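EGF family domain-containing protein (Toxoplasma gondii, PDB 4Z80) is an apical membrane antigen (AMA4) that binds a peptide of its rhoptry-neck partner RON2L1 and probably takes part in moving-junction formation during host-cell invasion. Local coordinates at residues P22-D27 against E341-P346; T48-N53 against G59-Y64; E254-S259 against S334-D339. One frame throughout, in Å; residues are numbered along the deposited sequence.

Interaction 1: residues P22-D27 against E341-P346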
loop_
_atom_site.group_PDB
_atom_site.type_symbol
_atom_site.label_atom_id
_atom_site.label_comp_id
_atom_site.label_asym_id
_atom_site.label_seq_id
_atom_site.Cartn_x
_atom_site.Cartn_y
_atom_site.Cartn_z
ATOM N N PRO A 22 4.230 10.471 -15.066
ATOM C CA PRO A 22 3.754 11.722 -14.450
ATOM C C PRO A 22 2.289 12.043 -14.746
ATOM O O PRO A 22 1.595 12.585 -13.889
ATOM C CB PRO A 22 4.687 12.779 -15.053
ATOM C CG PRO A 22 5.937 12.028 -15.358
ATOM C CD PRO A 22 5.429 10.698 -15.887
ATOM N N LYS A 23 1.809 11.693 -15.932
ATOM C CA LYS A 23 0.420 11.974 -16.290
ATOM C C LYS A 23 -0.569 11.048 -15.571
ATOM O O LYS A 23 -1.677 11.465 -15.230
ATOM C CB LYS A 23 0.233 11.850 -17.806
ATOM C CG LYS A 23 -1.150 12.274 -18.308
ATOM C CD LYS A 23 -1.217 12.208 -19.819
ATOM C CE LYS A 23 -2.460 12.898 -20.360
ATOM N NZ LYS A 23 -3.703 12.119 -20.118
ATOM N N ASN A 24 -0.171 9.799 -15.341
ATOM C CA ASN A 24 -1.110 8.769 -14.897
ATOM C C ASN A 24 -0.959 8.330 -13.445
ATOM O O ASN A 24 -1.899 7.800 -12.874
ATOM C CB ASN A 24 -0.983 7.557 -15.821
ATOM C CG ASN A 24 -1.392 7.889 -17.242
ATOM O OD1 ASN A 24 -2.119 8.855 -17.472
ATOM N ND2 ASN A 24 -0.923 7.111 -18.196
ATOM N N HIS A 25 0.205 8.580 -12.848
ATOM C CA HIS A 25 0.421 8.285 -11.438
ATOM C C HIS A 25 -0.098 9.467 -10.634
ATOM O O HIS A 25 0.662 10.314 -10.143
ATOM C CB HIS A 25 1.899 8.015 -11.163
ATOM C CG HIS A 25 2.171 7.423 -9.816
ATOM N ND1 HIS A 25 1.618 6.229 -9.406
ATOM C CD2 HIS A 25 2.965 7.838 -8.802
ATOM C CE1 HIS A 25 2.044 5.943 -8.191
ATOM N NE2 HIS A 25 2.867 6.901 -7.802
ATOM N N VAL A 26 -1.416 9.514 -10.510
ATOM C CA VAL A 26 -2.092 10.691 -10.012
ATOM C C VAL A 26 -2.576 10.505 -8.582
ATOM O O VAL A 26 -2.523 9.411 -8.018
ATOM C CB VAL A 26 -3.293 11.059 -10.905
ATOM C CG1 VAL A 26 -2.844 11.268 -12.338
ATOM C CG2 VAL A 26 -4.369 9.986 -10.856
ATOM N N ASP A 27 -3.039 11.608 -8.012
ATOM C CA ASP A 27 -3.668 11.617 -6.706
ATOM C C ASP A 27 -5.161 11.677 -6.927
ATOM O O ASP A 27 -5.688 12.729 -7.277
ATOM C CB ASP A 27 -3.201 12.824 -5.887
ATOM C CG ASP A 27 -3.812 12.867 -4.497
ATOM O OD1 ASP A 27 -3.838 11.820 -3.817
ATOM O OD2 ASP A 27 -4.253 13.958 -4.077
ATOM N N GLU A 341 -3.917 -1.334 -15.533
ATOM C CA GLU A 341 -3.253 -2.182 -16.521
ATOM C C GLU A 341 -2.953 -1.451 -17.822
ATOM O O GLU A 341 -1.977 -1.781 -18.501
ATOM C CB GLU A 341 -4.095 -3.416 -16.825
ATOM C CG GLU A 341 -4.204 -4.357 -15.647
ATOM C CD GLU A 341 -5.380 -4.043 -14.749
ATOM O OE1 GLU A 341 -5.965 -2.938 -14.866
ATOM O OE2 GLU A 341 -5.728 -4.919 -13.926
ATOM N N THR A 342 -3.768 -0.458 -18.167
ATOM C CA THR A 342 -3.578 0.271 -19.417
ATOM C C THR A 342 -3.036 1.676 -19.193
ATOM O O THR A 342 -2.724 2.370 -20.153
ATOM C CB THR A 342 -4.896 0.382 -20.229
ATOM O OG1 THR A 342 -5.911 1.019 -19.443
ATOM C CG2 THR A 342 -5.370 -0.996 -20.656
ATOM N N LYS A 343 -2.910 2.083 -17.932
ATOM C CA LYS A 343 -2.473 3.438 -17.587
ATOM C C LYS A 343 -1.143 3.466 -16.840
ATOM O O LYS A 343 -0.552 4.540 -16.670
ATOM C CB LYS A 343 -3.539 4.144 -16.741
ATOM C CG LYS A 343 -4.772 4.569 -17.520
ATOM C CD LYS A 343 -4.483 5.784 -18.396
ATOM C CE LYS A 343 -5.703 6.233 -19.159
ATOM N NZ LYS A 343 -5.382 7.421 -20.003
ATOM N N CYS A 344 -0.682 2.300 -16.398
ATOM C CA CYS A 344 0.511 2.193 -15.553
ATOM C C CYS A 344 1.456 1.121 -16.070
ATOM O O CYS A 344 1.028 0.213 -16.781
ATOM C CB CYS A 344 0.126 1.863 -14.112
ATOM S SG CYS A 344 -1.053 2.977 -13.374
ATOM N N PRO A 345 2.742 1.199 -15.693
ATOM C CA PRO A 345 3.671 0.173 -16.164
ATOM C C PRO A 345 3.412 -1.194 -15.539
ATOM O O PRO A 345 2.915 -1.294 -14.415
ATOM C CB PRO A 345 5.045 0.715 -15.734
ATOM C CG PRO A 345 4.825 2.161 -15.477
ATOM C CD PRO A 345 3.442 2.276 -14.965
ATOM N N PRO A 346 3.759 -2.257 -16.266
ATOM C CA PRO A 346 3.653 -3.612 -15.729
ATOM C C PRO A 346 4.772 -3.912 -14.735
ATOM O O PRO A 346 5.703 -3.121 -14.561
ATOM C CB PRO A 346 3.777 -4.473 -16.980
ATOM C CG PRO A 346 4.728 -3.699 -17.822
ATOM C CD PRO A 346 4.353 -2.256 -17.614
HETATM O O HOH W 1 -3.155 9.502 -20.033
HETATM O O HOH W 2 -5.351 9.577 -17.904
#
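Asn-24 and Lys-343 meet through matching first torsions: in each, CG lies anti to the carbonyl carbon and beside the backbone N (chi1 -64° and -73°). The lysine chain then bends at chi2 and runs extended to NZ, crossing the asparagine side chain at about a right angle. The amide lies against the middle of that chain, with Asn-24 ND2 3.8 Å from Lys-343 CD. The same nitrogen donates to the main chain, Asn-24 ND2 to Lys-343 O at 3.0 Å, but the N-H...O angle of 135° marks the bond as weak; ND2 also has a weak bond to Asp-17. The other end of the amide, Asn-24 OD1, is reached through water. Water 1 donates to Asn-24 OD1 at 2.8 Å and accepts from Lys-343 NZ at 3.0 Å and from Lys-23 NZ at 2.7 Å, while water 2 repeats the link from Lys-343 NZ to OD1 with a weak bond on the asparagine side. The two ammonium groups, Lys-23 NZ and Lys-343 NZ, stay 5.0 Å apart, and Asp-17, in a salt bridge with Lys-343, probably offsets some of their like charge. Asn-24 and Lys-343 are the last residues of helices 21-24 and 340-343, their CA atoms 6.1 Å apart, and His-25 and Cys-344 each leave helical geometry directly afterwards. The contact therefore joins the C-terminal ends of the two helices; beyond it Cys-344 is disulfide-bonded to Cys-95, and the chain after His-25 enters strand 27-30, which pairs with strand 43-51.

Interaction 2: residues T48-N53 against G59-Y64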
loop_
_atom_site.group_PDB
_atom_site.type_symbol
_atom_site.label_atom_id
_atom_site.label_comp_id
_atom_site.label_asym_id
_atom_site.label_seq_id
_atom_site.Cartn_x
_atom_site.Cartn_y
_atom_site.Cartn_z
ATOM N N THR A 48 -12.173 11.697 -8.824
ATOM C CA THR A 48 -11.614 13.003 -9.119
ATOM C C THR A 48 -10.102 12.923 -9.042
ATOM O O THR A 48 -9.550 12.338 -8.114
ATOM C CB THR A 48 -12.124 14.072 -8.129
ATOM O OG1 THR A 48 -13.501 14.357 -8.400
ATOM C CG2 THR A 48 -11.311 15.364 -8.234
ATOM N N GLU A 49 -9.437 13.534 -10.008
ATOM C CA GLU A 49 -7.989 13.630 -10.005
ATOM C C GLU A 49 -7.591 14.982 -9.428
ATOM O O GLU A 49 -7.846 16.018 -10.035
ATOM C CB GLU A 49 -7.461 13.450 -11.422
ATOM C CG GLU A 49 -5.982 13.580 -11.583
ATOM C CD GLU A 49 -5.563 13.432 -13.033
ATOM O OE1 GLU A 49 -6.009 12.448 -13.683
ATOM O OE2 GLU A 49 -4.806 14.307 -13.525
ATOM N N ARG A 50 -6.981 14.966 -8.246
ATOM C CA ARG A 50 -6.622 16.198 -7.543
ATOM C C ARG A 50 -5.343 16.805 -8.100
ATOM O O ARG A 50 -5.218 18.028 -8.222
ATOM C CB ARG A 50 -6.462 15.931 -6.044
ATOM C CG ARG A 50 -7.731 15.419 -5.404
ATOM C CD ARG A 50 -7.786 15.720 -3.914
ATOM N NE ARG A 50 -6.707 15.072 -3.167
ATOM C CZ ARG A 50 -6.563 15.159 -1.850
ATOM N NH1 ARG A 50 -5.547 14.545 -1.252
ATOM N NH2 ARG A 50 -7.436 15.859 -1.136
ATOM N N LYS A 51 -4.393 15.945 -8.439
ATOM C CA LYS A 51 -3.151 16.393 -9.047
ATOM C C LYS A 51 -2.473 15.236 -9.753
ATOM O O LYS A 51 -2.768 14.074 -9.488
ATOM C CB LYS A 51 -2.205 17.002 -8.000
ATOM C CG LYS A 51 -1.506 16.000 -7.083
ATOM C CD LYS A 51 -0.513 16.670 -6.116
ATOM C CE LYS A 51 0.632 17.425 -6.820
ATOM N NZ LYS A 51 1.702 16.537 -7.383
ATOM N N SER A 52 -1.559 15.558 -10.656
ATOM C CA SER A 52 -0.762 14.538 -11.321
ATOM C C SER A 52 0.641 14.506 -10.720
ATOM O O SER A 52 0.937 15.240 -9.768
ATOM C CB SER A 52 -0.712 14.812 -12.820
ATOM O OG SER A 52 -0.013 16.010 -13.090
ATOM N N ASN A 53 1.491 13.636 -11.258
ATOM C CA ASN A 53 2.902 13.609 -10.888
ATOM C C ASN A 53 3.134 13.392 -9.392
ATOM O O ASN A 53 3.979 14.054 -8.776
ATOM C CB ASN A 53 3.572 14.910 -11.333
ATOM C CG ASN A 53 5.090 14.818 -11.342
ATOM O OD1 ASN A 53 5.661 13.777 -11.665
ATOM N ND2 ASN A 53 5.754 15.916 -10.978
ATOM N N GLY A 59 5.216 8.808 -2.097
ATOM C CA GLY A 59 4.030 9.487 -2.591
ATOM C C GLY A 59 3.088 9.871 -1.476
ATOM O O GLY A 59 2.692 9.024 -0.684
ATOM N N TYR A 60 2.743 11.157 -1.421
ATOM C CA TYR A 60 1.859 11.704 -0.397
ATOM C C TYR A 60 0.859 12.674 -0.997
ATOM O O TYR A 60 1.175 13.415 -1.935
ATOM C CB TYR A 60 2.638 12.478 0.681
ATOM C CG TYR A 60 3.610 11.691 1.517
ATOM C CD1 TYR A 60 3.244 10.505 2.130
ATOM C CD2 TYR A 60 4.898 12.149 1.705
ATOM C CE1 TYR A 60 4.145 9.786 2.897
ATOM C CE2 TYR A 60 5.810 11.443 2.475
ATOM C CZ TYR A 60 5.435 10.261 3.065
ATOM O OH TYR A 60 6.337 9.552 3.824
ATOM N N SER A 61 -0.327 12.713 -0.404
ATOM C CA SER A 61 -1.223 13.844 -0.585
ATOM C C SER A 61 -1.941 14.108 0.729
ATOM O O SER A 61 -1.913 13.284 1.642
ATOM C CB SER A 61 -2.224 13.590 -1.703
ATOM O OG SER A 61 -3.131 12.570 -1.337
ATOM N N GLU A 62 -2.573 15.267 0.837
ATOM C CA GLU A 62 -3.269 15.610 2.061
ATOM C C GLU A 62 -4.374 14.618 2.379
ATOM O O GLU A 62 -5.171 14.258 1.514
ATOM C CB GLU A 62 -3.857 17.014 1.960
ATOM C CG GLU A 62 -2.816 18.129 2.070
ATOM C CD GLU A 62 -1.959 18.304 0.827
ATOM O OE1 GLU A 62 -2.304 17.755 -0.244
ATOM O OE2 GLU A 62 -0.926 19.000 0.932
ATOM N N MET A 63 -4.406 14.177 3.628
ATOM C CA MET A 63 -5.467 13.307 4.084
ATOM C C MET A 63 -6.817 13.882 3.665
ATOM O O MET A 63 -7.116 15.055 3.900
ATOM C CB MET A 63 -5.401 13.121 5.599
ATOM C CG MET A 63 -6.567 12.315 6.184
ATOM S SD MET A 63 -6.744 10.645 5.516
ATOM C CE MET A 63 -5.374 9.804 6.320
ATOM N N TYR A 64 -7.608 13.037 3.017
ATOM C CA TYR A 64 -8.923 13.404 2.522
ATOM C C TYR A 64 -9.945 12.550 3.245
ATOM O O TYR A 64 -9.886 11.321 3.175
ATOM C CB TYR A 64 -9.006 13.182 1.015
ATOM C CG TYR A 64 -10.355 13.455 0.405
ATOM C CD1 TYR A 64 -10.745 14.751 0.100
ATOM C CD2 TYR A 64 -11.222 12.419 0.100
ATOM C CE1 TYR A 64 -11.974 15.010 -0.477
ATOM C CE2 TYR A 64 -12.459 12.665 -0.476
ATOM C CZ TYR A 64 -12.824 13.961 -0.762
ATOM O OH TYR A 64 -14.047 14.208 -1.340
HETATM O O HOH W 3 -7.600 16.794 1.658
#
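Arg-50 points the edge of its guanidinium group at Ser-61 and Glu-62, while NH2 comes beside the Tyr-64 ring, 3.7 Å from Tyr-64 CD1. The guanidinium and ring planes are 75° apart and the approach is oblique. The firmer hold is at NH1. Arg-50 NH1 donates to Glu-62 O at 2.8 Å with an N-H...O angle of 165°; the acceptor lies in the guanidinium plane, and the N-H meets a lone pair of Glu-62 O in the carbonyl plane. A second, weak bond joins Arg-50 NH1 to Ser-61 OG at 3.1 Å, also at the edge of the group. The serine hydroxyl is placed by chi1 of 68°, between the backbone N and the carbonyl carbon, where it also bonds Asp-27. Water 3 continues the edge, accepting from Arg-50 NH2 at 3.0 Å and donating to Met-63 O at 2.9 Å. With NE in a salt bridge to Asp-27, all three guanidinium nitrogens have a polar partner, which fixes the rotation of the group. Glu-62 adds no direct ion pair, its OE1 being 4.7 Å from Arg-50 NH1. The pattern is that of an arginine bridging two separate antiparallel sheets: strand 43-51 belongs to the sheet with 27-30 and 36-40, whereas strand 60-62 pairs with 89-91.

Interaction 3: residues E254-S259 against S334-D339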
loop_
_atom_site.group_PDB
_atom_site.type_symbol
_atom_site.label_atom_id
_atom_site.label_comp_id
_atom_site.label_asym_id
_atom_site.label_seq_id
_atom_site.Cartn_x
_atom_site.Cartn_y
_atom_site.Cartn_z
ATOM N N GLU A 254 -7.628 -4.930 -6.552
ATOM C CA GLU A 254 -8.565 -5.520 -5.610
ATOM C C GLU A 254 -8.058 -5.363 -4.173
ATOM O O GLU A 254 -8.837 -5.160 -3.249
ATOM C CB GLU A 254 -8.803 -6.986 -5.958
ATOM C CG GLU A 254 -9.605 -7.179 -7.253
ATOM C CD GLU A 254 -8.793 -6.950 -8.525
ATOM O OE1 GLU A 254 -7.545 -6.938 -8.465
ATOM O OE2 GLU A 254 -9.416 -6.784 -9.598
ATOM N N CYS A 255 -6.742 -5.415 -3.997
ATOM C CA CYS A 255 -6.152 -5.194 -2.683
ATOM C C CYS A 255 -6.448 -3.768 -2.204
ATOM O O CYS A 255 -6.772 -3.558 -1.033
ATOM C CB CYS A 255 -4.649 -5.469 -2.746
ATOM S SG CYS A 255 -3.794 -5.386 -1.159
ATOM N N SER A 256 -6.364 -2.787 -3.104
ATOM C CA SER A 256 -6.690 -1.400 -2.736
ATOM C C SER A 256 -8.155 -1.266 -2.291
ATOM O O SER A 256 -8.466 -0.452 -1.420
ATOM C CB SER A 256 -6.394 -0.428 -3.891
ATOM O OG SER A 256 -7.383 -0.459 -4.915
ATOM N N ILE A 257 -9.048 -2.072 -2.871
ATOM C CA ILE A 257 -10.457 -2.017 -2.499
ATOM C C ILE A 257 -10.630 -2.458 -1.049
ATOM O O ILE A 257 -11.452 -1.899 -0.318
ATOM C CB ILE A 257 -11.329 -2.900 -3.431
ATOM C CG1 ILE A 257 -11.430 -2.257 -4.822
ATOM C CG2 ILE A 257 -12.737 -3.122 -2.837
ATOM C CD1 ILE A 257 -12.147 -3.120 -5.864
ATOM N N LEU A 258 -9.872 -3.466 -0.621
ATOM C CA LEU A 258 -9.934 -3.881 0.774
ATOM C C LEU A 258 -9.623 -2.695 1.686
ATOM O O LEU A 258 -10.301 -2.481 2.683
ATOM C CB LEU A 258 -8.973 -5.045 1.055
ATOM C CG LEU A 258 -8.974 -5.563 2.499
ATOM C CD1 LEU A 258 -10.361 -6.073 2.911
ATOM C CD2 LEU A 258 -7.930 -6.656 2.684
ATOM N N SER A 259 -8.618 -1.897 1.331
ATOM C CA SER A 259 -8.315 -0.698 2.108
ATOM C C SER A 259 -9.423 0.344 2.057
ATOM O O SER A 259 -9.848 0.863 3.087
ATOM C CB SER A 259 -7.015 -0.051 1.626
ATOM O OG SER A 259 -6.945 1.284 2.122
ATOM N N SER A 334 -4.446 3.212 -1.346
ATOM C CA SER A 334 -5.886 3.025 -1.227
ATOM C C SER A 334 -6.590 3.541 -2.472
ATOM O O SER A 334 -7.659 3.052 -2.845
ATOM C CB SER A 334 -6.391 3.740 0.027
ATOM O OG SER A 334 -7.723 3.377 0.358
ATOM N N HIS A 335 -5.974 4.522 -3.123
ATOM C CA HIS A 335 -6.543 5.157 -4.301
ATOM C C HIS A 335 -5.822 4.699 -5.571
ATOM O O HIS A 335 -5.280 5.497 -6.333
ATOM C CB HIS A 335 -6.482 6.678 -4.144
ATOM C CG HIS A 335 -7.332 7.208 -3.026
ATOM N ND1 HIS A 335 -6.808 7.631 -1.822
ATOM C CD2 HIS A 335 -8.672 7.391 -2.939
ATOM C CE1 HIS A 335 -7.791 8.051 -1.041
ATOM N NE2 HIS A 335 -8.932 7.910 -1.694
ATOM N N THR A 336 -5.823 3.392 -5.790
ATOM C CA THR A 336 -5.270 2.815 -7.001
ATOM C C THR A 336 -6.293 2.941 -8.132
ATOM O O THR A 336 -7.483 2.703 -7.912
ATOM C CB THR A 336 -4.897 1.347 -6.763
ATOM O OG1 THR A 336 -3.831 1.281 -5.800
ATOM C CG2 THR A 336 -4.449 0.660 -8.042
ATOM N N ARG A 337 -5.847 3.308 -9.330
ATOM C CA ARG A 337 -6.777 3.532 -10.434
ATOM C C ARG A 337 -7.179 2.180 -11.041
ATOM O O ARG A 337 -6.352 1.286 -11.202
ATOM C CB ARG A 337 -6.181 4.485 -11.487
ATOM C CG ARG A 337 -4.836 4.092 -12.119
ATOM C CD ARG A 337 -4.295 5.224 -12.998
ATOM N NE ARG A 337 -5.289 5.627 -13.998
ATOM C CZ ARG A 337 -5.372 6.822 -14.571
ATOM N NH1 ARG A 337 -4.511 7.792 -14.283
ATOM N NH2 ARG A 337 -6.332 7.048 -15.454
ATOM N N PRO A 338 -8.474 2.019 -11.336
ATOM C CA PRO A 338 -8.995 0.717 -11.763
ATOM C C PRO A 338 -8.590 0.356 -13.187
ATOM O O PRO A 338 -8.725 -0.805 -13.591
ATOM C CB PRO A 338 -10.514 0.899 -11.643
ATOM C CG PRO A 338 -10.737 2.342 -11.793
ATOM C CD PRO A 338 -9.546 3.010 -11.158
ATOM N N ASP A 339 -8.091 1.342 -13.925
ATOM C CA ASP A 339 -7.602 1.138 -15.285
ATOM C C ASP A 339 -6.071 1.019 -15.298
ATOM O O ASP A 339 -5.434 1.299 -16.304
ATOM C CB ASP A 339 -8.055 2.290 -16.200
ATOM C CG ASP A 339 -7.721 3.661 -15.632
ATOM O OD1 ASP A 339 -7.123 3.725 -14.535
ATOM O OD2 ASP A 339 -8.045 4.672 -16.283
HETATM O O HOH W 4 -9.634 1.113 -4.084
#
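Ser-256 and Ser-334 bring their CA atoms to 4.7 Å, the closest pair of CA atoms between segments 254-259 and 334-339, and at that separation small side chains line both sides. Ser-259 OG and Ser-334 OG lie 2.8 Å apart, and Ser-259 OG also bonds Leu-278 O. Each of these hydroxyls is swung away from its own backbone N (chi1 164° and -168°), which turns the two oxygens to face one another. One helical turn earlier, Ser-256 packs on Thr-336: its OG is 3.6 Å from Thr-336 CB, and its CB is 3.6 Å from Thr-336 OG1. These are van der Waals contacts of carbon with oxygen; the hydroxyls themselves bond Phe-253 O and Thr-333 O. Water 4 bridges the segments, donating to Ser-256 OG at 2.9 Å and to Ser-334 O at 3.0 Å. Farther along the loop Arg-337 turns from the helix and grips Asp-339 side-on, NE to OD1 at 2.7 Å and NH2 to OD2 at 3.0 Å, and its NH1 reaches Asn-24 O. This two-point salt bridge occupies the carboxylate; Asp-339 stands at the N-cap position of helix 340-343, but its side chain makes no capping bond. Cys-255 of helix 252-262 is disulfide-bonded to Cys-289. The contact is helix-on-loop packing through small serine and threonine side chains, in which helix 252-262 lies against the connection from strand 329-332 to helix 340-343, inside the part of the chain assigned to the apical membrane antigen 1 family of the PAN clan.

In the fold
From the N terminus, segment 22-27 opens the longest loop, which interaction 1 closes more than 300 residues later at 341-346. Nested within it, interaction 2 closes a short loop between strands 43-51 and 60-62, and interaction 3 closes a separate loop from helix 252-262 to the connection before helix 340-343. Interactions 2 and 3 lie in series and do not touch, their nearest atoms about 5 Å apart. Interaction 1 joins them, because segment 22-27 touches both 59-64 and 334-339. Strand 27-30 is thus tied to the 60-62 sheet, and helix 21-24 to the loop 334-339 and helix 340-343.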